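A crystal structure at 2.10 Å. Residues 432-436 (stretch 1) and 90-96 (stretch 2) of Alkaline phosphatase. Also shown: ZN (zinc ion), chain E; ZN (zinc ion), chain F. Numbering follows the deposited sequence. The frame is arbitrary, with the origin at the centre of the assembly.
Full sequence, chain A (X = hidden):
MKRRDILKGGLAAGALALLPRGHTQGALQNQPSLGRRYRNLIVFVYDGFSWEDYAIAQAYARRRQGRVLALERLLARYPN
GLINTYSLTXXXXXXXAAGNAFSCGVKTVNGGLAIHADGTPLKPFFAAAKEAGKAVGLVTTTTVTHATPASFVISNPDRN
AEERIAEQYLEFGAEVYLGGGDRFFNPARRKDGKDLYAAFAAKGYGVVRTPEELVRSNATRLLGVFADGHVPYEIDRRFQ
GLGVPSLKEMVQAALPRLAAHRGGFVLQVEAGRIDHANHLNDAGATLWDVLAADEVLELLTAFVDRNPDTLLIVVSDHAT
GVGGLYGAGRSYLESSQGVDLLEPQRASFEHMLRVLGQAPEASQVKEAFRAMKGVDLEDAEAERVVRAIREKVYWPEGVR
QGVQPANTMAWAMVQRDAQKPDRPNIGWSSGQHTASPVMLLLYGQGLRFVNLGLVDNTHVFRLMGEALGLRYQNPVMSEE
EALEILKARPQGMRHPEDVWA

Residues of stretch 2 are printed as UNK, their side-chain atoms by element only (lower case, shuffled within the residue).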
# COMPACT_ATOMS: atom_id res chain seq x y z
N GLN A 432 -7.78 11.86 0.35
CA GLN A 432 -6.53 12.60 0.49
C GLN A 432 -5.31 11.69 0.35
O GLN A 432 -5.42 10.47 0.24
CB GLN A 432 -6.51 13.31 1.86
CG GLN A 432 -7.58 14.38 2.02
CD GLN A 432 -8.89 13.82 2.56
OE1 GLN A 432 -9.79 13.50 1.79
NE2 GLN A 432 -8.99 13.67 3.89
N HIS A 433 -4.11 12.30 0.37
CA HIS A 433 -2.87 11.54 0.38
C HIS A 433 -2.77 10.68 1.64
O HIS A 433 -3.37 10.98 2.68
CB HIS A 433 -1.65 12.44 0.35
CG HIS A 433 -1.65 13.41 -0.77
ND1 HIS A 433 -0.70 14.40 -0.90
CD2 HIS A 433 -2.49 13.55 -1.82
CE1 HIS A 433 -0.96 15.12 -1.98
NE2 HIS A 433 -2.05 14.64 -2.54
N THR A 434 -1.99 9.62 1.55
CA THR A 434 -1.70 8.77 2.70
C THR A 434 -0.19 8.68 2.89
O THR A 434 0.60 9.16 2.08
CB THR A 434 -2.30 7.37 2.55
OG1 THR A 434 -1.65 6.69 1.46
CG2 THR A 434 -3.82 7.44 2.27
N ALA A 435 0.20 8.06 4.00
CA ALA A 435 1.58 8.06 4.48
C ALA A 435 2.38 6.85 4.02
O ALA A 435 3.58 6.74 4.33
CB ALA A 435 1.59 8.06 6.01
N SER A 436 1.77 5.94 3.30
CA SER A 436 2.42 4.71 2.86
C SER A 436 3.73 4.99 2.11
O SER A 436 3.78 5.88 1.24
CB SER A 436 1.46 3.96 1.93
OG SER A 436 2.17 2.96 1.21
N UNK A 90 4.95 16.78 8.69
CA UNK A 90 3.74 15.99 8.54
C UNK A 90 4.06 14.63 7.96
O UNK A 90 4.73 14.54 6.92
c UNK A 90 2.74 16.66 7.61
o UNK A 90 1.69 15.77 7.32
N UNK A 91 3.54 13.58 8.57
CA UNK A 91 3.69 12.24 8.02
C UNK A 91 2.92 12.02 6.75
O UNK A 91 3.08 10.97 6.15
o UNK A 91 7.87 10.61 12.14
c UNK A 91 6.56 10.22 10.32
c UNK A 91 5.50 10.34 9.59
c UNK A 91 4.54 11.78 11.17
c UNK A 91 6.66 10.85 11.49
c UNK A 91 3.29 11.23 9.07
c UNK A 91 5.65 11.65 11.93
c UNK A 91 4.44 11.09 9.98
N UNK A 92 2.15 13.00 6.29
CA UNK A 92 1.53 12.94 4.98
C UNK A 92 1.93 14.18 4.20
O UNK A 92 1.57 15.30 4.57
c UNK A 92 -0.37 11.63 5.93
c UNK A 92 0.01 12.83 5.07
c UNK A 92 -0.61 12.75 3.66
N UNK A 93 2.64 13.97 3.10
CA UNK A 93 3.17 15.08 2.32
C UNK A 93 2.10 15.55 1.34
O UNK A 93 1.14 14.84 1.06
o UNK A 93 5.10 15.73 0.97
c UNK A 93 4.00 13.68 0.46
c UNK A 93 4.41 14.63 1.56
N UNK A 94 2.32 16.71 0.76
CA UNK A 94 1.67 16.96 -0.54
C UNK A 94 2.77 17.16 -1.59
O UNK A 94 3.96 16.93 -1.34
c UNK A 94 1.17 19.33 0.23
o UNK A 94 2.10 20.73 -1.51
c UNK A 94 2.34 19.95 -0.54
o UNK A 94 3.50 19.63 -0.20
c UNK A 94 0.66 18.10 -0.45
N UNK A 95 2.34 17.58 -2.78
CA UNK A 95 3.17 17.41 -3.96
C UNK A 95 4.39 18.32 -3.97
O UNK A 95 5.45 17.93 -4.48
c UNK A 95 2.33 17.66 -5.20
o UNK A 95 1.81 16.46 -5.70
N UNK A 96 4.28 19.56 -3.46
CA UNK A 96 5.44 20.47 -3.52
C UNK A 96 6.56 19.98 -2.61
O UNK A 96 7.73 19.94 -3.02
c UNK A 96 5.06 21.91 -3.15
o UNK A 96 4.41 21.97 -1.90
ZN ZN E . 1.64 14.41 -5.63
ZN ZN F . -2.99 15.25 -4.41
O HOH W 1 4.84 8.77 6.50
O HOH W 2 3.11 11.24 2.75

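Position 90 carries two side-chain atoms, one carbon and then one oxygen. Nothing here reaches stretch 1. A carbon followed by a lone oxygen is the hydroxymethyl group of serine, so this is S90. Its chi1 is t (171°), and its OG lies 3.0 Å from the backbone N of position 92.

Position 91 has one carbon leading to a ring of six carbons, and the ring bears one oxygen. That is a phenol. The end of this side chain leads away from stretch 1, and the contact is made by the backbone instead: CB of A435 lies 3.3 Å from the carbonyl O of position 91. The residue is tyrosine, Y91.

Position 92 has three side-chain carbons and no other element. The first carbon carries the other two, so the chain branches at CB. CA-to-CB points toward stretch 1. One methyl lies against H433 and the other near A435. A small branched side chain of carbon alone is valine, V92. Its CG1 is 3.4 Å from O of H433 and 3.5 Å from CB of H433. Its CG2 is 4.1 Å from CB of A435, an apolar contact.

Position 93 also branches at its first carbon, but here the branches are one oxygen and one carbon. Its closest side-chain atom, the methyl carbon, is 4.9 Å from ND1 of H433. The backbone makes the link, through its carbonyl O. The branching and the hydroxyl identify threonine, T93. Its OG1 donates to O of position 94 at 2.8 Å.

Position 94 has three carbons in a row, the third carrying two oxygens. This is a carboxylate on a two-carbon spacer. Its CB lies 3.7 Å from CE1 of H433, while the end of the chain leads away from stretch 1. The residue is glutamate, E94. It is the N-cap of the helix that follows: OE2 accepts from the backbone N of position 96 at 3.2 Å.

Position 95 has one carbon and one oxygen. Its backbone N is 4.2 Å from CE1 of H433. The oxygen lies 2.1 Å from the zinc ion of chain E. It is serine, S95, and the ligand atom is OG.

Position 96 again has one carbon and one oxygen, beyond the reach of stretch 1. It is serine, S96. Its OG donates to OE2 of E94 at 2.7 Å, reinforcing the cap.

The contact centres on H433. Its ND1 donates to O of T93 at 2.7 Å, with a nearly straight N-H...O angle of 168°. The other ring nitrogen, NE2, binds the zinc ion of chain F at 2.2 Å. The hydrogen bond and the metal thus hold the imidazole at two points. V92 packs against CB and the backbone O of H433 through CG1, and against CB of A435 through CG2. One water accepts from N of T93 at 2.8 Å and donates weakly to O of T434 at 3.3 Å, bridging the two backbones.

Stretch 2 (90-96) SYVTESS
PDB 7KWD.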